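Local structure of CpuTA1 (Curtobacterium pusillum, 5K3W) at residues T45-G48 against I49-D53; A99-A102 against D103-R107; A173-L176 against S177-T180. The protein binds pyridoxal-5'-phosphate and belongs to the class IV aminotransferase family, here as an assembly of two subunits. One frame throughout, in Å; residues are numbered along the deposited sequence.

Contact 1 (T45-G48 against I49-D53)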
loop_
_atom_site.group_PDB
_atom_site.type_symbol
_atom_site.label_atom_id
_atom_site.label_comp_id
_atom_site.label_asym_id
_atom_site.label_seq_id
_atom_site.Cartn_x
_atom_site.Cartn_y
_atom_site.Cartn_z
ATOM N N THR A 45 -6.348 10.940 -9.558
ATOM C CA THR A 45 -6.441 11.293 -8.147
ATOM C C THR A 45 -7.323 10.330 -7.348
ATOM O O THR A 45 -7.751 10.667 -6.242
ATOM C CB THR A 45 -6.927 12.738 -7.972
ATOM O OG1 THR A 45 -8.150 12.929 -8.679
ATOM C CG2 THR A 45 -5.907 13.718 -8.509
ATOM N N ASP A 46 -7.608 9.141 -7.873
ATOM C CA ASP A 46 -8.280 8.135 -7.061
ATOM C C ASP A 46 -7.344 7.700 -5.944
ATOM O O ASP A 46 -6.182 7.362 -6.189
ATOM C CB ASP A 46 -8.692 6.936 -7.913
ATOM C CG ASP A 46 -9.813 6.119 -7.272
ATOM O OD1 ASP A 46 -9.571 5.472 -6.232
ATOM O OD2 ASP A 46 -10.938 6.118 -7.819
ATOM N N LEU A 47 -7.828 7.748 -4.707
ATOM C CA LEU A 47 -6.958 7.396 -3.591
ATOM C C LEU A 47 -6.498 5.947 -3.669
ATOM O O LEU A 47 -5.546 5.571 -2.973
ATOM C CB LEU A 47 -7.668 7.658 -2.262
ATOM C CG LEU A 47 -8.049 9.097 -1.916
ATOM C CD1 LEU A 47 -9.023 9.103 -0.734
ATOM C CD2 LEU A 47 -6.818 9.918 -1.574
ATOM N N GLY A 48 -7.154 5.128 -4.502
ATOM C CA GLY A 48 -6.683 3.775 -4.731
ATOM C C GLY A 48 -5.288 3.718 -5.325
ATOM O O GLY A 48 -4.510 2.814 -5.003
ATOM N N ILE A 49 -4.939 4.672 -6.184
ATOM C CA ILE A 49 -3.606 4.686 -6.771
ATOM C C ILE A 49 -2.700 5.726 -6.114
ATOM O O ILE A 49 -1.506 5.480 -5.939
ATOM C CB ILE A 49 -3.656 4.871 -8.303
ATOM C CG1 ILE A 49 -2.223 5.034 -8.830
ATOM C CG2 ILE A 49 -4.527 6.052 -8.686
ATOM C CD1 ILE A 49 -1.984 4.465 -10.203
ATOM N N THR A 50 -3.212 6.898 -5.728
ATOM C CA THR A 50 -2.275 7.858 -5.150
ATOM C C THR A 50 -1.811 7.408 -3.774
ATOM O O THR A 50 -0.696 7.739 -3.369
ATOM C CB THR A 50 -2.877 9.265 -5.080
ATOM O OG1 THR A 50 -4.083 9.251 -4.294
ATOM C CG2 THR A 50 -3.169 9.798 -6.481
ATOM N N ARG A 51 -2.634 6.638 -3.053
ATOM C CA ARG A 51 -2.324 6.230 -1.685
ATOM C C ARG A 51 -2.493 4.740 -1.417
ATOM O O ARG A 51 -2.360 4.327 -0.264
ATOM C CB ARG A 51 -3.199 6.988 -0.678
ATOM C CG ARG A 51 -3.049 8.489 -0.694
ATOM C CD ARG A 51 -1.645 8.917 -0.319
ATOM N NE ARG A 51 -1.529 10.369 -0.272
ATOM C CZ ARG A 51 -0.396 11.025 -0.027
ATOM N NH1 ARG A 51 0.728 10.359 0.186
ATOM N NH2 ARG A 51 -0.388 12.347 0.004
ATOM N N GLY A 52 -2.793 3.927 -2.423
ATOM C CA GLY A 52 -3.045 2.523 -2.153
ATOM C C GLY A 52 -4.138 2.314 -1.125
ATOM O O GLY A 52 -4.119 1.318 -0.394
ATOM N N ASP A 53 -5.112 3.226 -1.075
ATOM C CA ASP A 53 -6.118 3.289 -0.014
ATOM C C ASP A 53 -7.394 2.591 -0.472
ATOM O O ASP A 53 -8.334 3.226 -0.962
ATOM C CB ASP A 53 -6.386 4.745 0.357
ATOM C CG ASP A 53 -7.165 4.891 1.658
ATOM O OD1 ASP A 53 -7.309 3.881 2.376
ATOM O OD2 ASP A 53 -7.614 6.017 1.960
HETATM O O HOH W 1 -5.385 11.490 -4.562
#
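The peptide carbonyl of Leu47 is approached from opposite faces of its plane by two backbone donors, Arg51 N at 3.1 Å from Leu47 O and Asp53 N at 3.0 Å from that same oxygen. The Asp46 carbonyl is shared differently: Thr50 N reaches Asp46 O in the carbonyl plane and nearly straight (174° at the hydrogen), whereas Ile49 N comes from above that plane. On the Asp46 carboxylate, OD1 takes Gly48 N on its anti lone pair, 3.0 Å from Gly48 N to Asp46 OD1. This is an N-cap on the single-turn helix 47-50, which leads into strand 54-62; Thr121 and Ser131 hold the same carboxylate from outside. At Arg51 the backbone leaves helical angles, and Gly52, at positive phi (56°), lets it turn back so that Asp53 N can face Leu47. Thr50 OG1, set between the backbone N and carbonyl carbon (chi1 59°), lies 3.5 Å from Leu47 CA. A water accepts from this hydroxyl and donates to Thr45 O, bridging the turn. The Leu47 methyl CD2 lies 4.1 Å from Arg51 CG, while the Arg51 guanidinium leads away toward the second subunit.

Contact 2 (A99-A102 against D103-R107)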
loop_
_atom_site.group_PDB
_atom_site.type_symbol
_atom_site.label_atom_id
_atom_site.label_comp_id
_atom_site.label_asym_id
_atom_site.label_seq_id
_atom_site.Cartn_x
_atom_site.Cartn_y
_atom_site.Cartn_z
ATOM N N ALA A 99 -22.522 -11.473 -12.961
ATOM C CA ALA A 99 -22.687 -10.884 -14.285
ATOM C C ALA A 99 -21.366 -10.872 -15.047
ATOM O O ALA A 99 -21.329 -11.134 -16.262
ATOM C CB ALA A 99 -23.247 -9.470 -14.157
ATOM N N GLY A 100 -20.270 -10.580 -14.343
ATOM C CA GLY A 100 -18.968 -10.590 -14.981
ATOM C C GLY A 100 -18.577 -11.973 -15.465
ATOM O O GLY A 100 -18.088 -12.137 -16.584
ATOM N N VAL A 101 -18.783 -12.989 -14.632
ATOM C CA VAL A 101 -18.506 -14.344 -15.093
ATOM C C VAL A 101 -19.392 -14.669 -16.284
ATOM O O VAL A 101 -18.945 -15.262 -17.274
ATOM C CB VAL A 101 -18.677 -15.360 -13.945
ATOM C CG1 VAL A 101 -18.666 -16.781 -14.494
ATOM C CG2 VAL A 101 -17.549 -15.185 -12.917
ATOM N N ALA A 102 -20.651 -14.234 -16.228
ATOM C CA ALA A 102 -21.575 -14.539 -17.307
ATOM C C ALA A 102 -21.128 -13.869 -18.596
ATOM O O ALA A 102 -21.120 -14.503 -19.660
ATOM C CB ALA A 102 -22.999 -14.115 -16.917
ATOM N N ASP A 103 -20.723 -12.595 -18.517
ATOM C CA ASP A 103 -20.327 -11.879 -19.725
ATOM C C ASP A 103 -19.024 -12.420 -20.300
ATOM O O ASP A 103 -18.879 -12.543 -21.523
ATOM C CB ASP A 103 -20.184 -10.389 -19.447
ATOM C CG ASP A 103 -19.651 -9.640 -20.647
ATOM O OD1 ASP A 103 -20.472 -9.212 -21.490
ATOM O OD2 ASP A 103 -18.408 -9.501 -20.760
ATOM N N TYR A 104 -18.060 -12.735 -19.440
ATOM C CA TYR A 104 -16.826 -13.326 -19.934
ATOM C C TYR A 104 -17.113 -14.603 -20.717
ATOM O O TYR A 104 -16.574 -14.806 -21.807
ATOM C CB TYR A 104 -15.866 -13.611 -18.779
ATOM C CG TYR A 104 -14.525 -14.084 -19.273
ATOM C CD1 TYR A 104 -14.321 -15.428 -19.597
ATOM C CD2 TYR A 104 -13.465 -13.182 -19.455
ATOM C CE1 TYR A 104 -13.107 -15.872 -20.068
ATOM C CE2 TYR A 104 -12.234 -13.620 -19.925
ATOM C CZ TYR A 104 -12.062 -14.969 -20.231
ATOM O OH TYR A 104 -10.856 -15.425 -20.704
ATOM N N ARG A 105 -17.962 -15.479 -20.178
ATOM C CA ARG A 105 -18.177 -16.762 -20.833
ATOM C C ARG A 105 -19.030 -16.627 -22.086
ATOM O O ARG A 105 -18.855 -17.394 -23.037
ATOM C CB ARG A 105 -18.801 -17.758 -19.849
ATOM C CG ARG A 105 -17.789 -18.318 -18.851
ATOM C CD ARG A 105 -18.422 -18.684 -17.511
ATOM N NE ARG A 105 -19.383 -19.779 -17.622
ATOM C CZ ARG A 105 -19.036 -21.055 -17.744
ATOM N NH1 ARG A 105 -17.756 -21.391 -17.775
ATOM N NH2 ARG A 105 -19.964 -21.996 -17.850
ATOM N N SER A 106 -19.943 -15.666 -22.127
ATOM C CA SER A 106 -20.786 -15.583 -23.308
ATOM C C SER A 106 -19.992 -15.086 -24.506
ATOM O O SER A 106 -20.330 -15.421 -25.649
ATOM C CB SER A 106 -22.005 -14.694 -23.049
ATOM O OG SER A 106 -21.647 -13.337 -23.001
ATOM N N ARG A 107 -18.925 -14.319 -24.267
ATOM C CA ARG A 107 -18.044 -13.858 -25.333
ATOM C C ARG A 107 -16.910 -14.829 -25.627
ATOM O O ARG A 107 -16.573 -15.048 -26.795
ATOM C CB ARG A 107 -17.446 -12.491 -24.976
ATOM C CG ARG A 107 -18.451 -11.369 -24.935
ATOM C CD ARG A 107 -17.781 -10.045 -24.610
ATOM N NE ARG A 107 -17.066 -10.064 -23.336
ATOM C CZ ARG A 107 -15.743 -10.060 -23.223
ATOM N NH1 ARG A 107 -14.982 -10.030 -24.308
ATOM N NH2 ARG A 107 -15.182 -10.070 -22.031
#
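Val101 and Arg105 make the main side-chain contact between 99-102 and 103-107, lying side by side and pointing the same way. The methyl CG1 of Val101 is 3.6 Å from Arg105 CD, so the aliphatic part of the arginine rests on the valine, and Arg105 CD also approaches Val101 O. A bend at chi3 (65°) then carries the guanidinium on toward Asp110, a long and weak ion pair.

The backbone bonds follow the regular i to i+4 pattern. Asp103 N donates to Ala99 O at 2.8 Å, Tyr104 N to Gly100 O at 2.9 Å, and the pairs Arg105-Val101 and Ser106-Ala102 continue the series.

Polar side chains add to the backbone bonds within 103-107. Ser106 OG donates to Asp103 O, and it arrives on the same face of that carbonyl as Arg107 N. One turn apart, Asp103 and Arg107 form a salt bridge, Arg107 NE lying 3.0 Å from Asp103 OD2. The carboxylate sits at the edge of the guanidinium, in its plane, yet the NE meets OD2 from above the carboxylate plane. Thr5 OG1 bonds both to Asp103 OD2 and to Arg107 NH2, tying the pair to the N-terminal strand 5-9.

Packing completes the account: Tyr104 lies on strand 131-138, Ala99 and Asp103 on strand 32-35. Helix 90-108 thus covers the antiparallel sheet of the N-terminal domain, the alpha+beta architecture found in class IV aminotransferases.

Contact 3 (A173-L176 against S177-T180). With PLP (pyridoxal-5'-phosphate), chain C.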
loop_
_atom_site.group_PDB
_atom_site.type_symbol
_atom_site.label_atom_id
_atom_site.label_comp_id
_atom_site.label_asym_id
_atom_site.label_seq_id
_atom_site.Cartn_x
_atom_site.Cartn_y
_atom_site.Cartn_z
ATOM N N ALA A 173 -5.823 -6.832 7.094
ATOM C CA ALA A 173 -6.668 -6.305 6.031
ATOM C C ALA A 173 -6.097 -6.685 4.664
ATOM O O ALA A 173 -4.881 -6.698 4.464
ATOM C CB ALA A 173 -6.795 -4.785 6.156
ATOM N N LYS A 174 -6.986 -7.007 3.723
ATOM C CA LYS A 174 -6.585 -7.290 2.341
ATOM C C LYS A 174 -6.650 -5.980 1.568
ATOM O O LYS A 174 -7.636 -5.664 0.891
ATOM C CB LYS A 174 -7.490 -8.348 1.740
ATOM C CG LYS A 174 -6.854 -9.235 0.706
ATOM C CD LYS A 174 -7.855 -10.310 0.298
ATOM C CE LYS A 174 -7.374 -11.073 -0.910
ATOM N NZ LYS A 174 -5.996 -11.473 -0.677
ATOM N N SER A 175 -5.592 -5.180 1.704
ATOM C CA SER A 175 -5.612 -3.818 1.195
ATOM C C SER A 175 -4.880 -3.743 -0.137
ATOM O O SER A 175 -4.251 -4.709 -0.590
ATOM C CB SER A 175 -5.000 -2.830 2.199
ATOM O OG SER A 175 -3.577 -2.789 2.126
ATOM N N LEU A 176 -4.997 -2.568 -0.775
ATOM C CA LEU A 176 -4.294 -2.287 -2.015
ATOM C C LEU A 176 -2.850 -1.909 -1.780
ATOM O O LEU A 176 -2.090 -1.849 -2.746
ATOM C CB LEU A 176 -4.987 -1.168 -2.787
ATOM C CG LEU A 176 -6.443 -1.468 -3.147
ATOM C CD1 LEU A 176 -7.120 -0.242 -3.726
ATOM C CD2 LEU A 176 -6.523 -2.651 -4.123
ATOM N N SER A 177 -2.461 -1.654 -0.530
ATOM C CA SER A 177 -1.105 -1.204 -0.210
ATOM C C SER A 177 -0.189 -2.415 -0.019
ATOM O O SER A 177 0.249 -2.745 1.090
ATOM C CB SER A 177 -1.121 -0.307 1.020
ATOM O OG SER A 177 -1.679 0.959 0.709
ATOM N N TYR A 178 0.122 -3.057 -1.152
ATOM C CA TYR A 178 0.851 -4.321 -1.181
ATOM C C TYR A 178 2.269 -4.176 -1.724
ATOM O O TYR A 178 2.899 -5.178 -2.078
ATOM C CB TYR A 178 0.081 -5.357 -1.998
ATOM C CG TYR A 178 -0.717 -6.339 -1.165
ATOM C CD1 TYR A 178 -1.495 -5.909 -0.092
ATOM C CD2 TYR A 178 -0.713 -7.700 -1.468
ATOM C CE1 TYR A 178 -2.232 -6.814 0.669
ATOM C CE2 TYR A 178 -1.439 -8.609 -0.714
ATOM C CZ TYR A 178 -2.202 -8.161 0.352
ATOM O OH TYR A 178 -2.941 -9.064 1.103
ATOM N N ALA A 179 2.792 -2.954 -1.789
ATOM C CA ALA A 179 4.162 -2.780 -2.260
ATOM C C ALA A 179 5.130 -3.699 -1.512
ATOM O O ALA A 179 6.012 -4.313 -2.121
ATOM C CB ALA A 179 4.583 -1.314 -2.127
ATOM N N THR A 180 4.984 -3.812 -0.191
ATOM C CA THR A 180 5.921 -4.663 0.534
ATOM C C THR A 180 5.692 -6.134 0.233
ATOM O O THR A 180 6.659 -6.901 0.204
ATOM C CB THR A 180 5.855 -4.432 2.046
ATOM O OG1 THR A 180 4.539 -4.743 2.513
ATOM C CG2 THR A 180 6.197 -2.994 2.378
HETATM N N1 PLP C . -2.616 -13.773 2.919
HETATM C C2 PLP C . -2.680 -12.656 2.138
HETATM C C2A PLP C . -1.871 -11.422 2.490
HETATM C C3 PLP C . -3.505 -12.651 1.029
HETATM O O3 PLP C . -3.554 -11.480 0.259
HETATM C C4 PLP C . -4.253 -13.762 0.724
HETATM C C4A PLP C . -5.148 -13.835 -0.484
HETATM C C5 PLP C . -4.186 -14.881 1.497
HETATM C C6 PLP C . -3.360 -14.875 2.610
HETATM C C5A PLP C . -5.004 -16.114 1.128
HETATM O O4P PLP C . -6.393 -15.850 1.065
HETATM P P PLP C . -7.334 -16.681 0.082
HETATM O O1P PLP C . -7.126 -18.167 0.274
HETATM O O2P PLP C . -7.077 -16.315 -1.360
HETATM O O3P PLP C . -8.776 -16.385 0.404
#
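Tyr178 and Ser175 meet along the tyrosine ring, whose CD1 is 3.0 Å from Ser175 O in an oblique approach. The far end of the ring is anchored by the cofactor: Tyr178 OH and PLP O3 are hydrogen-bonded at 2.6 Å, either being a possible donor, and O3 lies at the ring edge, in its plane. Phe56 adds an edge-to-face ring contact, and Arg51 of the second subunit packs against the tyrosine.

The Ser175 hydroxyl, held between its backbone N and carbonyl carbon (chi1 83°), accepts from Ser177 N, 3.1 Å from Ser175 OG, which makes an ST turn. Ser177 is then the centre of an inverse gamma turn; the bond from Tyr178 N to Leu176 O that would close it is weak, and the position of that oxygen is doubtful. The hydroxyl of Ser177 has two partners beyond the segments, Gly52 O and Ala179 N of the second subunit.

The Lys174 chain runs obliquely past Tyr178, with Lys174 CG 3.9 Å from Tyr178 OH. Lys174 CE comes to 3.6 Å from PLP C4A; the position of NZ is modelled too tightly to interpret. With Thr234, Thr235, Ser271 and Arg75 binding the cofactor as well, Lys174 and Tyr178 belong to the pyridoxal-5'-phosphate pocket of a class IV aminotransferase fold.

From the N terminus the three contacts come in series, each a local turn or helix segment, so none nests within or crosses another. Contact 1 closes the short turn that leads into strand 54-62 of the six-stranded antiparallel sheet. Contact 2 lies farther along, inside helix 90-108 on that sheet, with its nearest atoms about 20 Å from contact 1 and about 16 Å from contact 3. Contact 3 closes the loop that leads into helix 179-190 beside the cofactor. Contacts 1 and 3 touch, their centres about 12 Å apart, with the Leu176 side chain packed on Gly48 and Gly52, and both also meet the second subunit.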